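Local coordinates for protein tapirin (Caldicellulosiruptor hydrothermalis, PDB 6N2C) that binds cellulose and probably helps this thermophilic bacterium adhere to plant biomass, its C-terminal domain being a zinc-containing beta-helix, at residues 231-236 / 454-459; 246-251 / 269-274; 254-259 / 275-280; 294-299 / 315-320. All coordinates share one frame; numbering follows the deposited sequence. Where two conformers were deposited one is given.

Contact 1: residues 231-236 / 454-459. With GOL (glycerol), chain E.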
loop_
_atom_site.group_PDB
_atom_site.type_symbol
_atom_site.label_atom_id
_atom_site.label_comp_id
_atom_site.label_asym_id
_atom_site.label_seq_id
_atom_site.Cartn_x
_atom_site.Cartn_y
_atom_site.Cartn_z
ATOM N N ASN A 231 -9.014 1.551 -6.185
ATOM C CA ASN A 231 -8.408 0.327 -5.667
ATOM C C ASN A 231 -7.258 -0.069 -6.564
ATOM O O ASN A 231 -7.363 0.103 -7.807
ATOM C CB ASN A 231 -9.355 -0.901 -5.545
ATOM C CG ASN A 231 -10.565 -0.644 -4.637
ATOM O OD1 ASN A 231 -10.449 -0.686 -3.427
ATOM N ND2 ASN A 231 -11.717 -0.326 -5.243
ATOM N N ILE A 232 -6.155 -0.571 -5.940
ATOM C CA ILE A 232 -5.045 -1.152 -6.656
ATOM C C ILE A 232 -4.714 -2.456 -6.049
ATOM O O ILE A 232 -4.511 -2.554 -4.839
ATOM C CB ILE A 232 -3.777 -0.219 -6.633
ATOM C CG1 ILE A 232 -4.070 1.170 -7.181
ATOM C CG2 ILE A 232 -2.598 -0.913 -7.316
ATOM C CD1 ILE A 232 -2.856 2.121 -7.199
ATOM N N ILE A 233 -4.687 -3.527 -6.880
ATOM C CA ILE A 233 -4.465 -4.862 -6.401
ATOM C C ILE A 233 -3.355 -5.496 -7.186
ATOM O O ILE A 233 -3.441 -5.588 -8.365
ATOM C CB ILE A 233 -5.760 -5.756 -6.512
ATOM C CG1 ILE A 233 -6.897 -5.098 -5.699
ATOM C CG2 ILE A 233 -5.449 -7.229 -6.160
ATOM C CD1 ILE A 233 -8.255 -5.740 -5.926
ATOM N N VAL A 234 -2.352 -5.946 -6.469
ATOM C CA VAL A 234 -1.172 -6.659 -7.065
ATOM C C VAL A 234 -1.184 -8.011 -6.439
ATOM O O VAL A 234 -0.713 -8.254 -5.314
ATOM C CB VAL A 234 0.152 -5.932 -6.797
ATOM C CG1 VAL A 234 1.242 -6.574 -7.656
ATOM C CG2 VAL A 234 0.037 -4.467 -7.223
ATOM N N LYS A 235 -1.816 -8.935 -7.114
ATOM C CA LYS A 235 -2.193 -10.177 -6.461
ATOM C C LYS A 235 -0.957 -11.097 -6.146
ATOM O O LYS A 235 -0.991 -11.795 -5.143
ATOM C CB LYS A 235 -3.103 -10.948 -7.433
ATOM C CG LYS A 235 -3.383 -12.327 -7.025
ATOM C CD LYS A 235 -4.682 -12.536 -6.343
ATOM C CE LYS A 235 -4.804 -14.036 -6.046
ATOM N NZ LYS A 235 -6.090 -14.547 -5.609
ATOM N N ASN A 236 0.032 -11.145 -7.036
ATOM C CA ASN A 236 1.197 -12.013 -6.907
ATOM C C ASN A 236 2.503 -11.219 -7.101
ATOM O O ASN A 236 3.475 -11.723 -7.664
ATOM C CB ASN A 236 1.100 -13.163 -7.946
ATOM C CG ASN A 236 -0.154 -13.977 -7.785
ATOM O OD1 ASN A 236 -0.335 -14.640 -6.771
ATOM N ND2 ASN A 236 -1.018 -13.975 -8.806
ATOM N N GLU A 454 -9.539 -11.262 2.345
ATOM C CA GLU A 454 -9.754 -12.677 2.281
ATOM C C GLU A 454 -10.203 -13.091 0.897
ATOM O O GLU A 454 -9.628 -14.077 0.323
ATOM C CB GLU A 454 -10.768 -13.156 3.304
ATOM C CG GLU A 454 -10.256 -13.097 4.697
ATOM C CD GLU A 454 -11.337 -13.430 5.760
ATOM O OE1 GLU A 454 -12.488 -13.861 5.382
ATOM O OE2 GLU A 454 -11.032 -13.135 6.961
ATOM N N GLU A 455 -11.135 -12.341 0.358
ATOM C CA GLU A 455 -11.715 -12.720 -0.971
ATOM C C GLU A 455 -10.712 -12.484 -2.086
ATOM O O GLU A 455 -10.554 -13.319 -2.978
ATOM C CB GLU A 455 -13.014 -11.989 -1.245
ATOM C CG GLU A 455 -14.112 -12.261 -0.245
ATOM C CD GLU A 455 -14.494 -13.779 -0.260
ATOM O OE1 GLU A 455 -14.476 -14.435 0.825
ATOM O OE2 GLU A 455 -14.604 -14.286 -1.382
ATOM N N ILE A 456 -9.961 -11.383 -2.036
ATOM C CA ILE A 456 -8.929 -11.133 -3.064
ATOM C C ILE A 456 -7.871 -12.222 -3.091
ATOM O O ILE A 456 -7.298 -12.573 -4.125
ATOM C CB ILE A 456 -8.335 -9.751 -2.812
ATOM C CG1 ILE A 456 -9.321 -8.714 -3.375
ATOM C CG2 ILE A 456 -6.951 -9.586 -3.431
ATOM C CD1 ILE A 456 -8.979 -7.365 -2.713
ATOM N N LYS A 457 -7.540 -12.758 -1.909
ATOM C CA LYS A 457 -6.496 -13.723 -1.825
ATOM C C LYS A 457 -6.923 -15.111 -2.201
ATOM O O LYS A 457 -6.041 -15.961 -2.399
ATOM C CB LYS A 457 -5.911 -13.717 -0.385
ATOM C CG LYS A 457 -5.040 -12.491 -0.140
ATOM C CD LYS A 457 -4.534 -12.286 1.330
ATOM C CE LYS A 457 -3.396 -13.179 1.686
ATOM N NZ LYS A 457 -2.875 -12.932 3.089
ATOM N N LYS A 458 -8.223 -15.365 -2.269
ATOM C CA LYS A 458 -8.727 -16.687 -2.660
ATOM C C LYS A 458 -8.444 -16.918 -4.118
ATOM O O LYS A 458 -8.374 -15.965 -4.914
ATOM C CB LYS A 458 -10.239 -16.847 -2.423
ATOM C CG LYS A 458 -10.645 -17.095 -0.998
ATOM C CD LYS A 458 -12.168 -17.148 -0.840
ATOM C CE LYS A 458 -12.511 -16.941 0.632
ATOM N NZ LYS A 458 -13.883 -17.370 0.967
ATOM N N ASN A 459 -8.350 -18.199 -4.478
ATOM C CA ASN A 459 -8.004 -18.592 -5.834
ATOM C C ASN A 459 -9.148 -18.275 -6.832
ATOM O O ASN A 459 -8.947 -18.332 -8.019
ATOM C CB ASN A 459 -7.655 -20.089 -5.901
ATOM C CG ASN A 459 -6.600 -20.501 -4.887
ATOM O OD1 ASN A 459 -5.594 -19.835 -4.737
ATOM N ND2 ASN A 459 -6.833 -21.636 -4.198
HETATM C C1 GOL E . -6.911 -16.558 -10.732
HETATM O O1 GOL E . -8.291 -16.491 -10.153
HETATM C C2 GOL E . -5.653 -16.622 -9.858
HETATM O O2 GOL E . -5.907 -16.165 -8.512
HETATM C C3 GOL E . -4.472 -15.775 -10.411
HETATM O O3 GOL E . -3.457 -15.600 -9.378
HETATM O O HOH W 1 -5.206 -17.274 -4.907
#

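Contact 2: residues 246-251 / 269-274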
loop_
_atom_site.group_PDB
_atom_site.type_symbol
_atom_site.label_atom_id
_atom_site.label_comp_id
_atom_site.label_asym_id
_atom_site.label_seq_id
_atom_site.Cartn_x
_atom_site.Cartn_y
_atom_site.Cartn_z
ATOM N N LYS A 246 3.464 10.310 -6.895
ATOM C CA LYS A 246 2.424 10.639 -5.913
ATOM C C LYS A 246 1.177 9.771 -6.213
ATOM O O LYS A 246 0.529 9.976 -7.254
ATOM C CB LYS A 246 2.075 12.117 -5.925
ATOM C CG LYS A 246 3.259 13.114 -6.061
ATOM C CD LYS A 246 4.225 13.114 -4.924
ATOM C CE LYS A 246 5.372 14.081 -5.208
ATOM N NZ LYS A 246 6.117 14.353 -3.949
ATOM N N VAL A 247 0.857 8.864 -5.306
ATOM C CA VAL A 247 -0.177 7.790 -5.546
ATOM C C VAL A 247 -1.254 8.021 -4.514
ATOM O O VAL A 247 -0.967 8.153 -3.326
ATOM C CB VAL A 247 0.414 6.416 -5.427
ATOM C CG1 VAL A 247 -0.669 5.309 -5.501
ATOM C CG2 VAL A 247 1.414 6.174 -6.555
ATOM N N VAL A 248 -2.538 8.010 -4.950
ATOM C CA VAL A 248 -3.658 8.227 -4.074
ATOM C C VAL A 248 -4.641 7.059 -4.358
ATOM O O VAL A 248 -5.062 6.941 -5.509
ATOM C CB VAL A 248 -4.417 9.561 -4.391
ATOM C CG1 VAL A 248 -5.534 9.743 -3.373
ATOM C CG2 VAL A 248 -3.447 10.737 -4.253
ATOM N N VAL A 249 -4.899 6.262 -3.329
ATOM C CA VAL A 249 -5.787 5.081 -3.419
ATOM C C VAL A 249 -6.882 5.297 -2.380
ATOM O O VAL A 249 -6.662 5.220 -1.161
ATOM C CB VAL A 249 -5.071 3.742 -3.205
ATOM C CG1 VAL A 249 -6.121 2.635 -3.472
ATOM C CG2 VAL A 249 -3.917 3.613 -4.171
ATOM N N ASN A 250 -8.088 5.569 -2.862
ATOM C CA ASN A 250 -9.200 5.934 -1.937
ATOM C C ASN A 250 -9.594 4.781 -1.038
ATOM O O ASN A 250 -9.755 4.939 0.194
ATOM C CB ASN A 250 -10.394 6.476 -2.696
ATOM C CG ASN A 250 -11.394 7.149 -1.788
ATOM O OD1 ASN A 250 -11.018 7.964 -0.944
ATOM N ND2 ASN A 250 -12.657 6.763 -1.905
ATOM N N ASN A 251 -9.733 3.595 -1.617
ATOM C CA ASN A 251 -10.263 2.438 -0.853
ATOM C C ASN A 251 -9.127 1.486 -0.445
ATOM O O ASN A 251 -8.478 1.712 0.575
ATOM C CB ASN A 251 -11.405 1.768 -1.604
ATOM C CG ASN A 251 -12.102 0.743 -0.773
ATOM O OD1 ASN A 251 -12.584 1.050 0.338
ATOM N ND2 ASN A 251 -12.104 -0.464 -1.226
ATOM N N GLU A 269 -0.970 7.962 -0.445
ATOM C CA GLU A 269 -2.104 8.316 0.343
ATOM C C GLU A 269 -3.144 7.169 0.213
ATOM O O GLU A 269 -3.547 6.873 -0.920
ATOM C CB GLU A 269 -2.696 9.591 -0.151
ATOM C CG GLU A 269 -3.939 10.052 0.639
ATOM C CD GLU A 269 -4.562 11.367 0.081
ATOM O OE1 GLU A 269 -3.790 12.186 -0.567
ATOM O OE2 GLU A 269 -5.865 11.461 0.173
ATOM N N SER A 270 -3.434 6.527 1.331
ATOM C CA SER A 270 -4.388 5.388 1.415
ATOM C C SER A 270 -5.494 5.796 2.388
ATOM O O SER A 270 -5.264 5.984 3.596
ATOM C CB SER A 270 -3.660 4.112 1.860
ATOM O OG SER A 270 -4.598 3.080 2.208
ATOM N N ASN A 271 -6.685 6.007 1.849
ATOM C CA ASN A 271 -7.812 6.557 2.654
ATOM C C ASN A 271 -8.701 5.504 3.279
ATOM O O ASN A 271 -9.624 5.831 3.958
ATOM C CB ASN A 271 -8.592 7.543 1.833
ATOM C CG ASN A 271 -7.748 8.693 1.466
ATOM O OD1 ASN A 271 -7.021 9.169 2.327
ATOM N ND2 ASN A 271 -7.785 9.122 0.258
ATOM N N SER A 272 -8.440 4.249 3.113
ATOM C CA SER A 272 -9.136 3.247 3.974
ATOM C C SER A 272 -8.260 2.115 4.363
ATOM O O SER A 272 -8.071 1.905 5.535
ATOM C CB SER A 272 -10.396 2.770 3.221
ATOM O OG SER A 272 -11.021 1.684 3.867
ATOM N N LEU A 273 -7.697 1.380 3.422
ATOM C CA LEU A 273 -6.939 0.160 3.775
ATOM C C LEU A 273 -5.699 0.039 2.901
ATOM O O LEU A 273 -5.828 0.072 1.666
ATOM C CB LEU A 273 -7.835 -1.075 3.549
ATOM C CG LEU A 273 -7.254 -2.467 3.827
ATOM C CD1 LEU A 273 -6.590 -2.591 5.205
ATOM C CD2 LEU A 273 -8.252 -3.616 3.624
ATOM N N LEU A 274 -4.534 -0.219 3.545
ATOM C CA LEU A 274 -3.269 -0.526 2.828
ATOM C C LEU A 274 -2.841 -1.812 3.387
ATOM O O LEU A 274 -2.651 -1.924 4.630
ATOM C CB LEU A 274 -2.230 0.595 3.159
ATOM C CG LEU A 274 -0.862 0.437 2.569
ATOM C CD1 LEU A 274 -1.013 0.448 1.065
ATOM C CD2 LEU A 274 -0.003 1.590 2.972
HETATM O O HOH W 2 -5.997 2.640 0.019
#

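Contact 3: residues 254-259 / 275-280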
loop_
_atom_site.group_PDB
_atom_site.type_symbol
_atom_site.label_atom_id
_atom_site.label_comp_id
_atom_site.label_asym_id
_atom_site.label_seq_id
_atom_site.Cartn_x
_atom_site.Cartn_y
_atom_site.Cartn_z
ATOM N N TYR A 254 -3.686 -3.354 -2.150
ATOM C CA TYR A 254 -3.207 -4.634 -1.700
ATOM C C TYR A 254 -2.019 -5.070 -2.549
ATOM O O TYR A 254 -2.098 -4.985 -3.740
ATOM C CB TYR A 254 -4.292 -5.773 -1.844
ATOM C CG TYR A 254 -3.658 -7.155 -1.616
ATOM C CD1 TYR A 254 -3.482 -7.660 -0.300
ATOM C CD2 TYR A 254 -3.197 -7.983 -2.666
ATOM C CE1 TYR A 254 -2.833 -8.848 -0.072
ATOM C CE2 TYR A 254 -2.575 -9.187 -2.424
ATOM C CZ TYR A 254 -2.416 -9.637 -1.162
ATOM O OH TYR A 254 -1.829 -10.824 -0.943
ATOM N N THR A 255 -0.935 -5.610 -1.935
ATOM C CA THR A 255 0.126 -6.299 -2.682
ATOM C C THR A 255 0.509 -7.537 -1.938
ATOM O O THR A 255 0.475 -7.550 -0.717
ATOM C CB THR A 255 1.367 -5.436 -2.936
ATOM O OG1 THR A 255 2.225 -5.420 -1.785
ATOM C CG2 THR A 255 1.042 -4.085 -3.413
ATOM N N LYS A 256 0.847 -8.593 -2.672
ATOM C CA LYS A 256 1.374 -9.768 -1.983
ATOM C C LYS A 256 2.829 -9.558 -1.476
ATOM O O LYS A 256 3.223 -9.982 -0.356
ATOM C CB LYS A 256 1.339 -10.952 -2.923
ATOM C CG LYS A 256 1.622 -12.254 -2.224
ATOM C CD LYS A 256 1.863 -13.403 -3.215
ATOM C CE LYS A 256 2.523 -14.573 -2.484
ATOM N NZ LYS A 256 2.743 -15.781 -3.356
ATOM N N ASN A 257 3.653 -9.084 -2.342
ATOM C CA ASN A 257 5.110 -9.157 -2.117
ATOM C C ASN A 257 5.803 -7.858 -1.690
ATOM O O ASN A 257 7.001 -7.788 -1.720
ATOM C CB ASN A 257 5.806 -9.789 -3.319
ATOM C CG ASN A 257 5.426 -11.262 -3.463
ATOM O OD1 ASN A 257 5.066 -11.901 -2.480
ATOM N ND2 ASN A 257 5.420 -11.746 -4.647
ATOM N N GLY A 258 5.031 -6.870 -1.291
ATOM C CA GLY A 258 5.599 -5.687 -0.764
ATOM C C GLY A 258 5.307 -4.397 -1.504
ATOM O O GLY A 258 4.648 -4.349 -2.533
ATOM N N ILE A 259 5.756 -3.307 -0.878
ATOM C CA ILE A 259 5.683 -1.998 -1.520
ATOM C C ILE A 259 7.057 -1.358 -1.320
ATOM O O ILE A 259 7.458 -1.110 -0.173
ATOM C CB ILE A 259 4.605 -1.119 -0.930
ATOM C CG1 ILE A 259 3.202 -1.880 -0.919
ATOM C CG2 ILE A 259 4.559 0.224 -1.628
ATOM C CD1 ILE A 259 2.065 -1.054 -0.321
ATOM N N PHE A 275 -2.697 -2.844 2.542
ATOM C CA PHE A 275 -2.431 -4.188 3.020
ATOM C C PHE A 275 -1.366 -4.802 2.164
ATOM O O PHE A 275 -1.552 -4.894 0.949
ATOM C CB PHE A 275 -3.740 -5.039 2.923
ATOM C CG PHE A 275 -3.725 -6.286 3.692
ATOM C CD1 PHE A 275 -2.883 -7.355 3.324
ATOM C CD2 PHE A 275 -4.528 -6.437 4.834
ATOM C CE1 PHE A 275 -2.859 -8.535 4.069
ATOM C CE2 PHE A 275 -4.491 -7.610 5.531
ATOM C CZ PHE A 275 -3.660 -8.642 5.185
ATOM N N SER A 276 -0.302 -5.322 2.783
ATOM C CA SER A 276 0.675 -6.095 2.045
ATOM C C SER A 276 1.032 -7.335 2.836
ATOM O O SER A 276 1.114 -7.301 4.045
ATOM C CB SER A 276 1.953 -5.319 1.738
ATOM O OG SER A 276 2.811 -6.039 0.873
ATOM N N ASP A 277 1.198 -8.464 2.164
ATOM C CA ASP A 277 1.781 -9.600 2.813
ATOM C C ASP A 277 3.303 -9.508 2.931
ATOM O O ASP A 277 3.910 -10.465 3.510
ATOM C CB ASP A 277 1.411 -10.878 2.103
ATOM C CG ASP A 277 -0.125 -11.139 2.134
ATOM O OD1 ASP A 277 -0.684 -10.935 3.214
ATOM O OD2 ASP A 277 -0.688 -11.637 1.090
ATOM N N GLY A 278 3.904 -8.467 2.406
ATOM C CA GLY A 278 5.388 -8.313 2.349
ATOM C C GLY A 278 5.869 -7.088 3.103
ATOM O O GLY A 278 5.271 -6.604 4.054
ATOM N N THR A 279 6.982 -6.571 2.629
ATOM C CA THR A 279 7.652 -5.461 3.280
ATOM C C THR A 279 7.327 -4.166 2.574
ATOM O O THR A 279 7.365 -4.112 1.347
ATOM C CB THR A 279 9.162 -5.726 3.277
ATOM O OG1 THR A 279 9.449 -6.856 4.087
ATOM C CG2 THR A 279 9.931 -4.614 3.837
ATOM N N ILE A 280 7.024 -3.139 3.349
ATOM C CA ILE A 280 6.842 -1.802 2.919
ATOM C C ILE A 280 8.077 -1.063 3.307
ATOM O O ILE A 280 8.379 -0.998 4.506
ATOM C CB ILE A 280 5.579 -1.120 3.548
ATOM C CG1 ILE A 280 4.318 -1.916 3.129
ATOM C CG2 ILE A 280 5.524 0.362 3.113
ATOM C CD1 ILE A 280 3.053 -1.305 3.769
HETATM O O HOH W 3 8.409 -8.142 0.728
#

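Contact 4: residues 294-299 / 315-320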
loop_
_atom_site.group_PDB
_atom_site.type_symbol
_atom_site.label_atom_id
_atom_site.label_comp_id
_atom_site.label_asym_id
_atom_site.label_seq_id
_atom_site.Cartn_x
_atom_site.Cartn_y
_atom_site.Cartn_z
ATOM N N PHE A 294 -1.834 -2.910 7.203
ATOM C CA PHE A 294 -1.377 -4.193 7.590
ATOM C C PHE A 294 -0.138 -4.541 6.739
ATOM O O PHE A 294 -0.161 -4.343 5.535
ATOM C CB PHE A 294 -2.411 -5.314 7.267
ATOM C CG PHE A 294 -3.714 -5.261 8.026
ATOM C CD1 PHE A 294 -4.621 -4.249 7.745
ATOM C CD2 PHE A 294 -4.106 -6.307 8.883
ATOM C CE1 PHE A 294 -5.891 -4.260 8.351
ATOM C CE2 PHE A 294 -5.344 -6.291 9.456
ATOM C CZ PHE A 294 -6.220 -5.280 9.201
ATOM N N CYS A 295 0.931 -5.119 7.332
ATOM C CA CYS A 295 2.039 -5.556 6.516
ATOM C C CYS A 295 2.847 -6.573 7.264
ATOM O O CYS A 295 2.626 -6.743 8.455
ATOM C CB CYS A 295 2.918 -4.384 5.962
ATOM S SG CYS A 295 3.771 -3.538 7.351
ATOM N N ASP A 296 3.753 -7.281 6.611
ATOM C CA ASP A 296 4.658 -8.114 7.384
ATOM C C ASP A 296 5.668 -7.226 8.135
ATOM O O ASP A 296 5.840 -7.351 9.354
ATOM C CB ASP A 296 5.389 -9.094 6.536
ATOM C CG ASP A 296 6.442 -9.879 7.277
ATOM O OD1 ASP A 296 6.139 -10.663 8.185
ATOM O OD2 ASP A 296 7.625 -9.674 6.944
ATOM N N THR A 297 6.358 -6.416 7.386
ATOM C CA THR A 297 7.428 -5.610 7.899
ATOM C C THR A 297 7.214 -4.208 7.372
ATOM O O THR A 297 6.988 -3.987 6.189
ATOM C CB THR A 297 8.779 -6.113 7.436
ATOM O OG1 THR A 297 9.082 -7.382 8.015
ATOM C CG2 THR A 297 9.919 -5.138 7.789
ATOM N N LEU A 298 7.282 -3.212 8.245
ATOM C CA LEU A 298 7.334 -1.799 7.851
ATOM C C LEU A 298 8.729 -1.187 8.184
ATOM O O LEU A 298 9.076 -1.163 9.349
ATOM C CB LEU A 298 6.242 -0.985 8.544
ATOM C CG LEU A 298 6.214 0.543 8.300
ATOM C CD1 LEU A 298 6.222 0.877 6.833
ATOM C CD2 LEU A 298 5.001 1.159 8.994
ATOM N N ASP A 299 9.476 -0.843 7.134
ATOM C CA ASP A 299 10.887 -0.332 7.228
ATOM C C ASP A 299 10.923 1.159 7.002
ATOM O O ASP A 299 10.615 1.647 5.903
ATOM C CB ASP A 299 11.800 -1.093 6.241
ATOM C CG ASP A 299 12.289 -2.427 6.775
ATOM O OD1 ASP A 299 12.331 -2.651 7.979
ATOM O OD2 ASP A 299 12.711 -3.267 5.953
ATOM N N TYR A 315 -0.624 -2.710 11.774
ATOM C CA TYR A 315 -0.532 -4.039 12.288
ATOM C C TYR A 315 0.546 -4.685 11.485
ATOM O O TYR A 315 0.494 -4.697 10.260
ATOM C CB TYR A 315 -1.913 -4.736 12.164
ATOM C CG TYR A 315 -2.109 -6.163 12.523
ATOM C CD1 TYR A 315 -1.071 -7.005 13.033
ATOM C CD2 TYR A 315 -3.399 -6.782 12.397
ATOM C CE1 TYR A 315 -1.321 -8.360 13.296
ATOM C CE2 TYR A 315 -3.594 -8.100 12.683
ATOM C CZ TYR A 315 -2.578 -8.890 13.111
ATOM O OH TYR A 315 -2.816 -10.193 13.421
ATOM N N PHE A 316 1.553 -5.284 12.147
ATOM C CA PHE A 316 2.799 -5.712 11.486
ATOM C C PHE A 316 3.473 -6.816 12.276
ATOM O O PHE A 316 3.193 -6.981 13.477
ATOM C CB PHE A 316 3.834 -4.509 11.366
ATOM C CG PHE A 316 4.051 -3.834 12.698
ATOM C CD1 PHE A 316 4.920 -4.365 13.633
ATOM C CD2 PHE A 316 3.204 -2.794 13.055
ATOM C CE1 PHE A 316 5.031 -3.774 14.896
ATOM C CE2 PHE A 316 3.309 -2.223 14.312
ATOM C CZ PHE A 316 4.208 -2.707 15.204
ATOM N N ASN A 317 4.315 -7.594 11.608
ATOM C CA ASN A 317 5.173 -8.500 12.315
ATOM C C ASN A 317 6.465 -7.782 12.812
ATOM O O ASN A 317 7.046 -8.194 13.857
ATOM C CB ASN A 317 5.489 -9.746 11.480
ATOM C CG ASN A 317 4.281 -10.625 11.325
ATOM O OD1 ASN A 317 3.501 -10.779 12.298
ATOM N ND2 ASN A 317 4.033 -11.107 10.102
ATOM N N LYS A 318 6.972 -6.867 12.000
ATOM C CA LYS A 318 8.208 -6.094 12.333
ATOM C C LYS A 318 8.040 -4.637 11.887
ATOM O O LYS A 318 7.549 -4.345 10.775
ATOM C CB LYS A 318 9.481 -6.679 11.736
ATOM C CG LYS A 318 10.743 -5.986 12.231
ATOM C CD LYS A 318 11.008 -6.230 13.722
ATOM C CE LYS A 318 12.000 -5.269 14.345
ATOM N NZ LYS A 318 13.396 -5.631 13.838
ATOM N N LEU A 319 8.364 -3.700 12.793
ATOM C CA LEU A 319 8.401 -2.293 12.504
ATOM C C LEU A 319 9.859 -1.842 12.881
ATOM O O LEU A 319 10.249 -1.984 14.024
ATOM C CB LEU A 319 7.387 -1.565 13.397
ATOM C CG LEU A 319 7.443 -0.044 13.396
ATOM C CD1 LEU A 319 7.378 0.579 12.004
ATOM C CD2 LEU A 319 6.406 0.500 14.297
ATOM N N ASN A 320 10.597 -1.366 11.915
ATOM C CA ASN A 320 11.956 -0.796 12.096
ATOM C C ASN A 320 11.872 0.670 11.864
ATOM O O ASN A 320 11.536 1.115 10.751
ATOM C CB ASN A 320 12.921 -1.431 11.086
ATOM C CG ASN A 320 13.188 -2.841 11.380
ATOM O OD1 ASN A 320 13.511 -3.157 12.540
ATOM N ND2 ASN A 320 13.010 -3.753 10.385
#

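Contact 1: residues 231-236 / 454-459
The ammonium group of Lys235 reaches the carbonyls at the C-terminal end of helix 451-457, which lies against the parallel beta-helix beside strand 231-234. NZ donates to Ile456 O at 2.7 Å, with a C=O...N angle of 149° and the nitrogen tilted 15° from the carbonyl plane. The chain gets there by holding CG anti to the backbone N (chi1 170°) and bending at chi2. A further bond from NZ goes to Phe461 O, just beyond the helix. Carbonyls gathered at a helix C-terminus are a partly negative setting, which would probably stabilise the charged amine. An alanine in place of Lys235 would probably leave Ile456 O and Phe461 O without this donor and the helix end less firmly fastened to the coil. Next to these polar bonds, Ile233 and Ile456 reach toward each other tip to tip, CD1 to CD1 at 3.7 Å, and their CG2 methyls meet at 3.9 Å. A glycerol, probably from the crystallisation liquor, links the segments: its O3 accepts from Asn236 ND2, its O1 donates to Asn459 O, and its O2 takes a weak bond from Lys235 NZ. One water accepts from Lys235 NZ at 3.0 Å.

Contact 2: residues 246-251 / 269-274
Four backbone hydrogen bonds join 246-251 to 269-274 in parallel register. Val249 N donates to Glu269 O at 2.8 Å with an N-H...O angle of 175°, and Glu269 N donates to Val247 O at 2.9 Å. Past the strand bridges the pattern continues round the corner, where Asn271 N meets Val249 O and Leu273 N meets Asn251 O. One water is hydrogen-bonded to Val249 O, to Asn251 O and, at 2.6 Å, to Ser270 OG, so it bridges the two segments at the bend. Glu269 OE2 accepts from Asn271 ND2 at 3.0 Å, the oxygen approached on its anti side and lying in the plane of the amide. Its other oxygen, OE1, pairs with Arg267. The carboxylate is thus held at both oxygens, with CG anti to the backbone N (chi1 180°) and the chain extended alongside Val248. Val248 CG1 packs on Glu269 CD at 3.9 Å, the two side chains pointing the same way. An alanine at Glu269 would probably leave Arg267 without this counter-charge and the Asn271 amide freer to turn. At the corner, Asn250 and Asn271 cross at about a right angle, their amide planes 67° apart. Equivalent residues of consecutive coils lie in register through strand and corner alike, as in a right-handed parallel beta-helix.

Contact 3: residues 254-259 / 275-280
Among the polar side-chain contacts, Tyr254 OH donates to Asp277 OD2 in a very short bond of 2.5 Å. The oxygen lies at the edge of the phenol ring, in its plane, while the carboxylate is turned 75° from it. Asp277 OD1 forms a salt bridge to Lys457 of helix 451-457, tying the coil to that helix. Thr255 OG1 and Ser276 OG lie 2.8 Å apart. Ser276 OG accepts from Gly278 N, closing an ST turn. Backbone bonds keep the strands parallel: Thr255 N to Phe275 O, Asp277 N to Thr255 O and, beyond the bend, Ile259 N to Thr279 O at 2.9 Å. A water accepting from Thr279 N and donating to Asn257 O bridges the two turns. In the packing, Tyr254 CG lies anti to the backbone N, which carries the ring alongside Phe275; the rings meet obliquely, Tyr254 CD1 to Phe275 CD1 at 3.7 Å, planes at 33°. Ile259 CB and Ile280 CG1 approach to 4.1 Å. A CB on Gly258 would be jammed against the preceding carbonyl O and Thr279 O. Like residues aligned in register on successive coils, aromatic beside aromatic and isoleucine beside isoleucine, are characteristic of a parallel beta-helix.

Contact 4: residues 294-299 / 315-320
Leu298 and Leu319 lie side by side, pointing the same way, with Leu298 CD2 and Leu319 CD1 at 3.9 Å. Cys295 SG packs on Phe316 CB at 4.1 Å, its sulphur set between the backbone N and the carbonyl carbon (chi1 66°). Phe294 CE2 meets Tyr315 CD2 at 3.6 Å in an oblique pairing, the ring planes 40° apart; beyond it, Phe294 stacks on Phe275 and Tyr315 on Tyr446. Around these side chains the backbones run nearly parallel, the axes of 297-299 and 318-320 being 4.7 Å apart. Leu298 N bonds to Lys318 O, and Asn320 N to Leu298 O. At the bend Asp296 O accepts from two donors, Asn317 N and Lys318 N. Two carboxylate-amide pairs form the polar edge. Asn317 ND2 reaches the anti side of Asp296 OD1 at 2.9 Å, the flat groups 67° apart, whereas Asn320 ND2 meets Asp299 OD1 at 2.7 Å with the groups nearly coplanar. Asn320 OD1 in turn accepts from Lys318 NZ, which also pairs with Glu340 one coil farther on. Such in-register rows, here leucine on leucine, aromatic on aromatic and an amide beside an acid, mark adjacent coils of a parallel beta-helix.

How the contacts relate
Contacts 2, 3 and 4 each join consecutive coils of the beta-helix, whereas contact 1 fastens helix 451-457 to its flank. Along the chain, 2 and 3 interleave, both using strand 273-276; 4 follows in series, and all three are nested within the loop closed by contact 1. Centres of contacts 3 and 4 are 10 Å apart, those of 1 and 3 about 11 Å, and those of 1 and 4 about 19 Å. Neighbouring strands connect them: Ile232 and Val234 bond to Tyr254, Leu274 O to Phe294 N, and Ile280 O to Asp299 N. Asn231 and Asn251 link contacts 1 and 2. Together they describe a continuous solenoid with a helix fastened across several coils, away from the zinc site.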